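PDB 2WNW: activated BY transcription factor SSRB from Salmonella enterica, which is of unknown precise function but belongs to glycoside hydrolase family 30, pairing a TIM barrel with a beta-sandwich domain. Local coordinates for residues A[6-16]-A[365-376]; A[412-420]-A[428-436]. All coordinates share one frame; numbering follows the deposited sequence.

Contact 1 of 2, residues A[6-16]-A[365-376]; sequences ISSDPYRQQFL and HSWYGIGHFCRY
The seam between a TIM barrel and its companion beta sandwich is the setting here: the N-terminal hairpin, with Phe15 and Leu16 on its returning limb, lies against helix 365-374, and strand 6-9 runs nearly antiparallel to that helix, the axes 10.1 Å apart. Three rings gather at one end. Phe15 CG stands beside its own backbone N, anti to the carbonyl carbon (chi1 -65°), which carries the ring out over Tyr368 in an offset stack, planes 15° apart and centroids separated by 4.3 Å, while Trp367 turns an edge, at CE3, to the opposite face of Tyr368. The far end of the Phe15 ring points at His365, edge to face, CZ standing over the middle of the imidazole 3.7 Å from NE2. Trp310 also meets the Phe15 ring.

Polar atoms take over one turn further along the helix. Ser8 OG and His372 NE2 share a hydrogen bond of 2.7 Å, and the same hydroxyl accepts a hydrogen bond from Leu16 N at 2.8 Å, almost straight (177°), tying the two limbs of the hairpin to the helix through one buried oxygen. With ND1 bonded to Thr439, the imidazole is gripped at both nitrogens, which probably fixes its rotation. Leu16 forks over this site: CD2 sits above the His372 face in a CH-pi contact, and CD1 reaches Arg375 CD at 3.7 Å and lies over a face of its guanidinium, whose NH1 forms a salt bridge with Glu80. At the far end Ile6 CG1 approaches Tyr376 CZ to 3.7 Å. An aromatic cluster followed by a doubly held histidine joins N-terminal sandwich strand to late barrel helix, in keeping with the family 30 architecture, where the chain's start belongs to the sandwich.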
loop_
_atom_site.group_PDB
_atom_site.type_symbol
_atom_site.label_atom_id
_atom_site.label_comp_id
_atom_site.label_asym_id
_atom_site.label_seq_id
_atom_site.Cartn_x
_atom_site.Cartn_y
_atom_site.Cartn_z
ATOM N N ILE A 6 -2.923 -17.326 -17.599
ATOM C CA ILE A 6 -1.735 -17.086 -18.412
ATOM C C ILE A 6 -0.573 -17.030 -17.430
ATOM O O ILE A 6 -0.491 -16.107 -16.614
ATOM C CB ILE A 6 -1.822 -15.747 -19.177
ATOM C CG1 ILE A 6 -2.982 -15.781 -20.181
ATOM C CG2 ILE A 6 -0.514 -15.485 -19.916
ATOM C CD1 ILE A 6 -4.348 -15.677 -19.550
ATOM N N SER A 7 0.321 -18.013 -17.513
ATOM C CA SER A 7 1.443 -18.096 -16.589
ATOM C C SER A 7 2.830 -17.992 -17.211
ATOM O O SER A 7 3.103 -18.563 -18.270
ATOM C CB SER A 7 1.356 -19.408 -15.802
ATOM O OG SER A 7 0.068 -19.579 -15.239
ATOM N N SER A 8 3.702 -17.256 -16.531
ATOM C CA SER A 8 5.081 -17.082 -16.966
ATOM C C SER A 8 6.014 -17.582 -15.874
ATOM O O SER A 8 5.785 -17.351 -14.686
ATOM C CB SER A 8 5.391 -15.608 -17.255
ATOM O OG SER A 8 4.733 -15.158 -18.426
ATOM N N ASP A 9 7.060 -18.280 -16.295
ATOM C CA ASP A 9 8.069 -18.827 -15.401
ATOM C C ASP A 9 9.380 -18.389 -16.045
ATOM O O ASP A 9 10.023 -19.160 -16.758
ATOM C CB ASP A 9 7.957 -20.355 -15.377
ATOM C CG ASP A 9 8.921 -21.010 -14.399
ATOM O OD1 ASP A 9 8.776 -22.229 -14.181
ATOM O OD2 ASP A 9 9.814 -20.325 -13.857
ATOM N N PRO A 10 9.782 -17.130 -15.815
ATOM C CA PRO A 10 11.018 -16.591 -16.387
ATOM C C PRO A 10 12.278 -17.437 -16.202
ATOM O O PRO A 10 13.069 -17.569 -17.131
ATOM C CB PRO A 10 11.124 -15.201 -15.749
ATOM C CG PRO A 10 10.347 -15.335 -14.471
ATOM C CD PRO A 10 9.163 -16.155 -14.900
ATOM N N TYR A 11 12.475 -18.011 -15.020
ATOM C CA TYR A 11 13.664 -18.827 -14.805
ATOM C C TYR A 11 13.720 -20.040 -15.730
ATOM O O TYR A 11 14.787 -20.622 -15.932
ATOM C CB TYR A 11 13.771 -19.254 -13.339
ATOM C CG TYR A 11 14.385 -18.177 -12.465
ATOM C CD1 TYR A 11 15.688 -17.726 -12.693
ATOM C CD2 TYR A 11 13.664 -17.598 -11.424
ATOM C CE1 TYR A 11 16.259 -16.719 -11.899
ATOM C CE2 TYR A 11 14.220 -16.593 -10.627
ATOM C CZ TYR A 11 15.514 -16.159 -10.869
ATOM O OH TYR A 11 16.058 -15.170 -10.077
ATOM N N ARG A 12 12.578 -20.425 -16.293
ATOM C CA ARG A 12 12.546 -21.545 -17.228
ATOM C C ARG A 12 12.274 -21.034 -18.639
ATOM O O ARG A 12 12.007 -21.813 -19.552
ATOM C CB ARG A 12 11.476 -22.566 -16.836
ATOM C CG ARG A 12 11.801 -23.373 -15.594
ATOM C CD ARG A 12 10.803 -24.507 -15.428
ATOM N NE ARG A 12 11.015 -25.263 -14.197
ATOM C CZ ARG A 12 10.309 -26.336 -13.853
ATOM N NH1 ARG A 12 9.345 -26.782 -14.649
ATOM N NH2 ARG A 12 10.563 -26.964 -12.712
ATOM N N GLN A 13 12.343 -19.719 -18.813
ATOM C CA GLN A 13 12.110 -19.112 -20.119
ATOM C C GLN A 13 10.730 -19.443 -20.696
ATOM O O GLN A 13 10.566 -19.525 -21.914
ATOM C CB GLN A 13 13.197 -19.560 -21.104
ATOM C CG GLN A 13 14.612 -19.148 -20.711
ATOM C CD GLN A 13 14.909 -17.696 -21.030
ATOM O OE1 GLN A 13 14.175 -16.796 -20.625
ATOM N NE2 GLN A 13 15.997 -17.461 -21.761
ATOM N N GLN A 14 9.748 -19.648 -19.822
ATOM C CA GLN A 14 8.377 -19.938 -20.242
ATOM C C GLN A 14 7.554 -18.675 -20.025
ATOM O O GLN A 14 7.374 -18.241 -18.891
ATOM C CB GLN A 14 7.774 -21.069 -19.408
ATOM C CG GLN A 14 7.672 -22.393 -20.137
ATOM C CD GLN A 14 9.020 -22.937 -20.536
ATOM O OE1 GLN A 14 9.841 -23.273 -19.685
ATOM N NE2 GLN A 14 9.261 -23.025 -21.840
ATOM N N PHE A 15 7.046 -18.094 -21.105
ATOM C CA PHE A 15 6.270 -16.865 -20.992
ATOM C C PHE A 15 4.871 -16.918 -21.589
ATOM O O PHE A 15 4.653 -17.494 -22.654
ATOM C CB PHE A 15 7.030 -15.711 -21.651
ATOM C CG PHE A 15 8.314 -15.358 -20.964
ATOM C CD1 PHE A 15 8.307 -14.620 -19.782
ATOM C CD2 PHE A 15 9.534 -15.756 -21.498
ATOM C CE1 PHE A 15 9.495 -14.284 -19.144
ATOM C CE2 PHE A 15 10.732 -15.425 -20.865
ATOM C CZ PHE A 15 10.711 -14.689 -19.687
ATOM N N LEU A 16 3.934 -16.290 -20.886
ATOM C CA LEU A 16 2.547 -16.193 -21.316
ATOM C C LEU A 16 1.946 -17.511 -21.796
ATOM O O LEU A 16 1.397 -17.592 -22.898
ATOM C CB LEU A 16 2.436 -15.133 -22.418
ATOM C CG LEU A 16 2.946 -13.732 -22.052
ATOM C CD1 LEU A 16 2.966 -12.853 -23.290
ATOM C CD2 LEU A 16 2.063 -13.122 -20.971
ATOM N N HIS A 365 12.728 -9.753 -21.401
ATOM C CA HIS A 365 11.778 -10.149 -20.363
ATOM C C HIS A 365 10.705 -9.084 -20.132
ATOM O O HIS A 365 9.536 -9.406 -19.917
ATOM C CB HIS A 365 12.508 -10.425 -19.040
ATOM C CG HIS A 365 13.154 -11.777 -18.965
ATOM N ND1 HIS A 365 13.729 -12.392 -20.057
ATOM C CD2 HIS A 365 13.351 -12.613 -17.918
ATOM C CE1 HIS A 365 14.253 -13.547 -19.685
ATOM N NE2 HIS A 365 14.038 -13.705 -18.393
ATOM N N SER A 366 11.107 -7.819 -20.171
ATOM C CA SER A 366 10.175 -6.717 -19.948
ATOM C C SER A 366 8.979 -6.747 -20.900
ATOM O O SER A 366 7.871 -6.387 -20.513
ATOM C CB SER A 366 10.905 -5.379 -20.069
ATOM O OG SER A 366 11.489 -5.240 -21.351
ATOM N N TRP A 367 9.193 -7.182 -22.137
ATOM C CA TRP A 367 8.097 -7.244 -23.101
ATOM C C TRP A 367 7.007 -8.182 -22.579
ATOM O O TRP A 367 5.823 -7.859 -22.644
ATOM C CB TRP A 367 8.595 -7.744 -24.463
ATOM C CG TRP A 367 7.562 -7.637 -25.560
ATOM C CD1 TRP A 367 7.258 -6.525 -26.294
ATOM C CD2 TRP A 367 6.684 -8.675 -26.021
ATOM N NE1 TRP A 367 6.244 -6.805 -27.187
ATOM C CE2 TRP A 367 5.873 -8.117 -27.038
ATOM C CE3 TRP A 367 6.502 -10.021 -25.673
ATOM C CZ2 TRP A 367 4.892 -8.861 -27.711
ATOM C CZ3 TRP A 367 5.528 -10.761 -26.341
ATOM C CH2 TRP A 367 4.736 -10.176 -27.349
ATOM N N TYR A 368 7.408 -9.337 -22.053
ATOM C CA TYR A 368 6.441 -10.297 -21.522
ATOM C C TYR A 368 5.828 -9.794 -20.219
ATOM O O TYR A 368 4.658 -10.046 -19.944
ATOM C CB TYR A 368 7.091 -11.665 -21.293
ATOM C CG TYR A 368 7.673 -12.265 -22.550
ATOM C CD1 TYR A 368 9.024 -12.112 -22.857
ATOM C CD2 TYR A 368 6.861 -12.946 -23.457
ATOM C CE1 TYR A 368 9.554 -12.621 -24.038
ATOM C CE2 TYR A 368 7.382 -13.458 -24.644
ATOM C CZ TYR A 368 8.726 -13.290 -24.928
ATOM O OH TYR A 368 9.241 -13.773 -26.108
ATOM N N GLY A 369 6.622 -9.075 -19.427
ATOM C CA GLY A 369 6.122 -8.531 -18.177
ATOM C C GLY A 369 4.999 -7.544 -18.443
ATOM O O GLY A 369 3.947 -7.602 -17.811
ATOM N N ILE A 370 5.225 -6.627 -19.375
ATOM C CA ILE A 370 4.208 -5.643 -19.730
ATOM C C ILE A 370 2.991 -6.397 -20.265
ATOM O O ILE A 370 1.851 -6.022 -20.009
ATOM C CB ILE A 370 4.734 -4.682 -20.818
ATOM C CG1 ILE A 370 5.890 -3.849 -20.253
ATOM C CG2 ILE A 370 3.617 -3.781 -21.317
ATOM C CD1 ILE A 370 6.596 -3.000 -21.296
ATOM N N GLY A 371 3.258 -7.477 -20.993
ATOM C CA GLY A 371 2.198 -8.283 -21.575
ATOM C C GLY A 371 1.178 -8.848 -20.603
ATOM O O GLY A 371 0.006 -8.991 -20.954
ATOM N N HIS A 372 1.606 -9.184 -19.389
ATOM C CA HIS A 372 0.674 -9.722 -18.405
ATOM C C HIS A 372 -0.441 -8.723 -18.129
ATOM O O HIS A 372 -1.507 -9.096 -17.633
ATOM C CB HIS A 372 1.411 -10.097 -17.112
ATOM C CG HIS A 372 1.936 -11.499 -17.115
ATOM N ND1 HIS A 372 1.142 -12.590 -16.827
ATOM C CD2 HIS A 372 3.151 -11.996 -17.450
ATOM C CE1 HIS A 372 1.845 -13.698 -16.988
ATOM N NE2 HIS A 372 3.066 -13.366 -17.366
ATOM N N PHE A 373 -0.187 -7.458 -18.461
ATOM C CA PHE A 373 -1.169 -6.389 -18.290
ATOM C C PHE A 373 -1.867 -5.993 -19.600
ATOM O O PHE A 373 -3.070 -6.192 -19.775
ATOM C CB PHE A 373 -0.522 -5.106 -17.755
ATOM C CG PHE A 373 -0.253 -5.104 -16.279
ATOM C CD1 PHE A 373 0.917 -5.653 -15.771
ATOM C CD2 PHE A 373 -1.155 -4.513 -15.398
ATOM C CE1 PHE A 373 1.190 -5.609 -14.400
ATOM C CE2 PHE A 373 -0.891 -4.465 -14.027
ATOM C CZ PHE A 373 0.285 -5.014 -13.531
ATOM N N CYS A 374 -1.084 -5.421 -20.512
ATOM C CA CYS A 374 -1.597 -4.889 -21.772
ATOM C C CYS A 374 -2.354 -5.813 -22.715
ATOM O O CYS A 374 -3.220 -5.353 -23.457
ATOM C CB CYS A 374 -0.467 -4.193 -22.541
ATOM S SG CYS A 374 0.728 -5.289 -23.316
ATOM N N ARG A 375 -2.046 -7.103 -22.696
ATOM C CA ARG A 375 -2.732 -8.037 -23.582
ATOM C C ARG A 375 -4.155 -8.341 -23.125
ATOM O O ARG A 375 -4.985 -8.795 -23.920
ATOM C CB ARG A 375 -1.949 -9.354 -23.675
ATOM C CG ARG A 375 -0.536 -9.203 -24.223
ATOM C CD ARG A 375 0.276 -10.480 -24.043
ATOM N NE ARG A 375 -0.066 -11.510 -25.021
ATOM C CZ ARG A 375 0.357 -11.515 -26.282
ATOM N NH1 ARG A 375 1.143 -10.545 -26.734
ATOM N NH2 ARG A 375 0.005 -12.503 -27.094
ATOM N N TYR A 376 -4.453 -8.063 -21.861
ATOM C CA TYR A 376 -5.767 -8.392 -21.316
ATOM C C TYR A 376 -6.616 -7.267 -20.742
ATOM O O TYR A 376 -7.836 -7.404 -20.657
ATOM C CB TYR A 376 -5.585 -9.479 -20.253
ATOM C CG TYR A 376 -4.609 -10.542 -20.697
ATOM C CD1 TYR A 376 -4.947 -11.453 -21.698
ATOM C CD2 TYR A 376 -3.312 -10.574 -20.189
ATOM C CE1 TYR A 376 -4.013 -12.363 -22.187
ATOM C CE2 TYR A 376 -2.373 -11.474 -20.670
ATOM C CZ TYR A 376 -2.727 -12.362 -21.672
ATOM O OH TYR A 376 -1.779 -13.214 -22.186
#

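Contact 2 of 2, residues A[412-420]-A[428-436]; sequences RDVQERRCR and IALTLPPSG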
loop_
_atom_site.group_PDB
_atom_site.type_symbol
_atom_site.label_atom_id
_atom_site.label_comp_id
_atom_site.label_asym_id
_atom_site.label_seq_id
_atom_site.Cartn_x
_atom_site.Cartn_y
_atom_site.Cartn_z
ATOM N N ARG A 412 7.487 -12.236 -6.023
ATOM C CA ARG A 412 8.856 -11.730 -5.946
ATOM C C ARG A 412 9.733 -12.542 -4.997
ATOM O O ARG A 412 10.934 -12.295 -4.896
ATOM C CB ARG A 412 8.876 -10.248 -5.528
ATOM C CG ARG A 412 8.514 -9.983 -4.078
ATOM C CD ARG A 412 8.637 -8.502 -3.732
ATOM N NE ARG A 412 10.004 -8.005 -3.880
ATOM C CZ ARG A 412 10.364 -6.740 -3.674
ATOM N NH1 ARG A 412 9.459 -5.841 -3.310
ATOM N NH2 ARG A 412 11.626 -6.369 -3.838
ATOM N N ASP A 413 9.137 -13.513 -4.309
ATOM C CA ASP A 413 9.883 -14.353 -3.377
ATOM C C ASP A 413 10.854 -15.206 -4.193
ATOM O O ASP A 413 10.674 -15.380 -5.401
ATOM C CB ASP A 413 8.928 -15.265 -2.593
ATOM C CG ASP A 413 9.494 -15.702 -1.242
ATOM O OD1 ASP A 413 10.718 -15.570 -1.020
ATOM O OD2 ASP A 413 8.706 -16.186 -0.400
ATOM N N VAL A 414 11.877 -15.736 -3.531
ATOM C CA VAL A 414 12.871 -16.572 -4.193
ATOM C C VAL A 414 12.479 -18.042 -4.089
ATOM O O VAL A 414 13.248 -18.930 -4.456
ATOM C CB VAL A 414 14.263 -16.382 -3.561
ATOM C CG1 VAL A 414 14.741 -14.948 -3.775
ATOM C CG2 VAL A 414 14.206 -16.713 -2.081
ATOM N N GLN A 415 11.280 -18.287 -3.570
ATOM C CA GLN A 415 10.763 -19.644 -3.423
ATOM C C GLN A 415 9.427 -19.736 -4.132
ATOM O O GLN A 415 8.772 -18.724 -4.381
ATOM C CB GLN A 415 10.503 -19.987 -1.959
ATOM C CG GLN A 415 11.673 -19.898 -1.025
ATOM C CD GLN A 415 11.250 -20.233 0.388
ATOM O OE1 GLN A 415 10.677 -21.297 0.634
ATOM N NE2 GLN A 415 11.519 -19.329 1.325
ATOM N N GLU A 416 9.022 -20.959 -4.446
ATOM C CA GLU A 416 7.734 -21.191 -5.072
ATOM C C GLU A 416 6.714 -20.785 -4.010
ATOM O O GLU A 416 6.913 -21.061 -2.828
ATOM C CB GLU A 416 7.590 -22.673 -5.405
ATOM C CG GLU A 416 6.259 -23.061 -5.998
ATOM C CD GLU A 416 6.125 -24.567 -6.146
ATOM O OE1 GLU A 416 6.088 -25.266 -5.112
ATOM O OE2 GLU A 416 6.069 -25.050 -7.291
ATOM N N ARG A 417 5.638 -20.118 -4.415
ATOM C CA ARG A 417 4.619 -19.694 -3.457
ATOM C C ARG A 417 3.215 -20.068 -3.912
ATOM O O ARG A 417 2.958 -20.220 -5.106
ATOM C CB ARG A 417 4.697 -18.181 -3.225
ATOM C CG ARG A 417 5.987 -17.710 -2.548
ATOM C CD ARG A 417 6.153 -18.327 -1.164
ATOM N NE ARG A 417 5.020 -18.021 -0.293
ATOM C CZ ARG A 417 4.869 -16.882 0.377
ATOM N NH1 ARG A 417 3.797 -16.700 1.136
ATOM N NH2 ARG A 417 5.796 -15.934 0.307
ATOM N N ARG A 418 2.314 -20.220 -2.947
ATOM C CA ARG A 418 0.932 -20.579 -3.237
ATOM C C ARG A 418 -0.037 -19.513 -2.769
ATOM O O ARG A 418 0.244 -18.761 -1.838
ATOM C CB ARG A 418 0.557 -21.883 -2.539
ATOM C CG ARG A 418 1.268 -23.114 -3.041
ATOM C CD ARG A 418 0.856 -24.289 -2.183
ATOM N NE ARG A 418 1.235 -24.067 -0.791
ATOM C CZ ARG A 418 0.452 -24.317 0.254
ATOM N NH1 ARG A 418 -0.770 -24.802 0.074
ATOM N NH2 ARG A 418 0.896 -24.081 1.483
ATOM N N CYS A 419 -1.192 -19.467 -3.417
ATOM C CA CYS A 419 -2.227 -18.522 -3.043
ATOM C C CYS A 419 -3.550 -19.035 -3.567
ATOM O O CYS A 419 -3.593 -19.865 -4.477
ATOM C CB CYS A 419 -1.939 -17.134 -3.620
ATOM S SG CYS A 419 -2.045 -16.999 -5.415
ATOM N N ARG A 420 -4.630 -18.567 -2.965
ATOM C CA ARG A 420 -5.949 -18.955 -3.406
ATOM C C ARG A 420 -6.685 -17.683 -3.773
ATOM O O ARG A 420 -6.956 -16.850 -2.908
ATOM C CB ARG A 420 -6.709 -19.683 -2.296
ATOM C CG ARG A 420 -6.256 -21.109 -2.039
ATOM C CD ARG A 420 -7.243 -21.803 -1.108
ATOM N NE ARG A 420 -7.167 -21.282 0.249
ATOM C CZ ARG A 420 -8.204 -21.166 1.073
ATOM N NH1 ARG A 420 -9.419 -21.525 0.683
ATOM N NH2 ARG A 420 -8.019 -20.701 2.300
ATOM N N ILE A 428 -9.796 -20.420 -6.592
ATOM C CA ILE A 428 -8.934 -21.183 -7.477
ATOM C C ILE A 428 -7.530 -21.092 -6.893
ATOM O O ILE A 428 -7.012 -20.000 -6.656
ATOM C CB ILE A 428 -8.951 -20.653 -8.934
ATOM C CG1 ILE A 428 -8.031 -21.520 -9.799
ATOM C CG2 ILE A 428 -8.525 -19.191 -8.980
ATOM C CD1 ILE A 428 -8.113 -21.234 -11.287
ATOM N N ALA A 429 -6.934 -22.250 -6.635
ATOM C CA ALA A 429 -5.600 -22.325 -6.059
ATOM C C ALA A 429 -4.529 -22.180 -7.123
ATOM O O ALA A 429 -4.564 -22.861 -8.147
ATOM C CB ALA A 429 -5.424 -23.652 -5.325
ATOM N N LEU A 430 -3.574 -21.294 -6.870
ATOM C CA LEU A 430 -2.484 -21.067 -7.807
ATOM C C LEU A 430 -1.131 -21.282 -7.142
ATOM O O LEU A 430 -0.964 -21.038 -5.946
ATOM C CB LEU A 430 -2.541 -19.642 -8.364
ATOM C CG LEU A 430 -3.805 -19.187 -9.100
ATOM C CD1 LEU A 430 -3.607 -17.760 -9.584
ATOM C CD2 LEU A 430 -4.089 -20.109 -10.274
ATOM N N THR A 431 -0.173 -21.753 -7.928
ATOM C CA THR A 431 1.182 -21.970 -7.444
ATOM C C THR A 431 2.105 -21.247 -8.415
ATOM O O THR A 431 2.087 -21.514 -9.616
ATOM C CB THR A 431 1.553 -23.469 -7.415
ATOM O OG1 THR A 431 0.743 -24.146 -6.447
ATOM C CG2 THR A 431 3.014 -23.649 -7.045
ATOM N N LEU A 432 2.898 -20.317 -7.901
ATOM C CA LEU A 432 3.808 -19.574 -8.756
ATOM C C LEU A 432 5.263 -19.852 -8.419
ATOM O O LEU A 432 5.659 -19.869 -7.251
ATOM C CB LEU A 432 3.544 -18.064 -8.653
ATOM C CG LEU A 432 2.235 -17.529 -9.240
ATOM C CD1 LEU A 432 1.093 -17.831 -8.281
ATOM C CD2 LEU A 432 2.338 -16.021 -9.466
ATOM N N PRO A 433 6.084 -20.087 -9.448
ATOM C CA PRO A 433 7.498 -20.353 -9.193
ATOM C C PRO A 433 8.146 -19.031 -8.796
ATOM O O PRO A 433 7.515 -17.972 -8.884
ATOM C CB PRO A 433 7.993 -20.857 -10.542
ATOM C CG PRO A 433 7.173 -20.047 -11.507
ATOM C CD PRO A 433 5.788 -20.114 -10.892
ATOM N N PRO A 434 9.405 -19.072 -8.335
ATOM C CA PRO A 434 10.078 -17.828 -7.949
ATOM C C PRO A 434 10.068 -16.874 -9.146
ATOM O O PRO A 434 10.365 -17.284 -10.268
ATOM C CB PRO A 434 11.490 -18.294 -7.600
ATOM C CG PRO A 434 11.274 -19.700 -7.116
ATOM C CD PRO A 434 10.279 -20.237 -8.117
ATOM N N SER A 435 9.720 -15.611 -8.901
ATOM C CA SER A 435 9.657 -14.584 -9.942
ATOM C C SER A 435 8.555 -14.829 -10.967
ATOM O O SER A 435 8.430 -14.094 -11.946
ATOM C CB SER A 435 11.006 -14.452 -10.662
ATOM O OG SER A 435 11.998 -13.940 -9.787
ATOM N N GLY A 436 7.740 -15.850 -10.739
ATOM C CA GLY A 436 6.674 -16.130 -11.681
ATOM C C GLY A 436 5.582 -15.077 -11.654
ATOM O O GLY A 436 5.397 -14.376 -10.658
HETATM O O HOH W 1 12.609 -14.923 -7.442
#
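Arg417 and Leu432 open the backbone ladder, each donating its N-H to the other's carbonyl: Arg417 N to Leu432 O and Leu432 N to Arg417 O are both 2.8 Å. Two residues on, Cys419 and Leu430 repeat the exchange; Leu430 N meets Cys419 O at 2.8 Å and 178°, whereas the return bond from Cys419 N to Leu430 O is longer, 3.0 Å, its donor tilted 16° from the carbonyl plane. Between and beyond these hydrogen-bonded pairs, Arg418 faces Thr431 and Arg420 faces Ala429 as non-hydrogen-bonded pairs, supplemented by CA-H...O contacts.

This is an antiparallel beta hairpin of the sandwich domain, and its two faces differ. Cys419 turns its sulfur between the backbone N and the carbonyl carbon (chi1 68°), where SG lies 4.0 Å from Leu430 CB, near Leu432; Arg417 sets out on this same face before its end leads away. On the face of Arg418 and Thr431 the side chains run side by side, CG of the arginine against the threonine OG1, while Glu416 crosses the Thr431 methyl CG2 with its carboxylate carbon CD 3.4 Å away. The guanidinium of Arg418 extends beyond to Glu32.

Charge and water gather at the irregular end, 412-416 beside 433-436. Arg417 NH2 forms a salt bridge with Asp413 OD2 at 3.0 Å, and its NH1 is held by Tyr389 and Asp390. Pro433 to Gly436 form a type II beta turn, and from it Pro434 CG packs against Val414 O across the contact. A water donates to Asp413 O and also bonds Ser435 OG, at 2.6 Å, bridging the two segments.

Both contacts serve the same sheet of the sandwich and both are partly buried, contact 1 with one exposed residue among those touching and contact 2 with six; their centres lie about 18 and 27 Å from the centre of the chain. Contact 1 joins elements far apart in sequence, a barrel helix and the N-terminal strands, and relies on side chains. Contact 2 closes a local hairpin, so main-chain bonds carry it, with buried Cys419, Leu430 and Leu432 on one face and the exposed Arg418, Ala429 and Thr431 on the other. They abut: Pro10 and Tyr11 pack on the turn at 434-435, and Asp9 on Pro433. Trp310 reaches both, touching Phe15 and bonding Ser435 O.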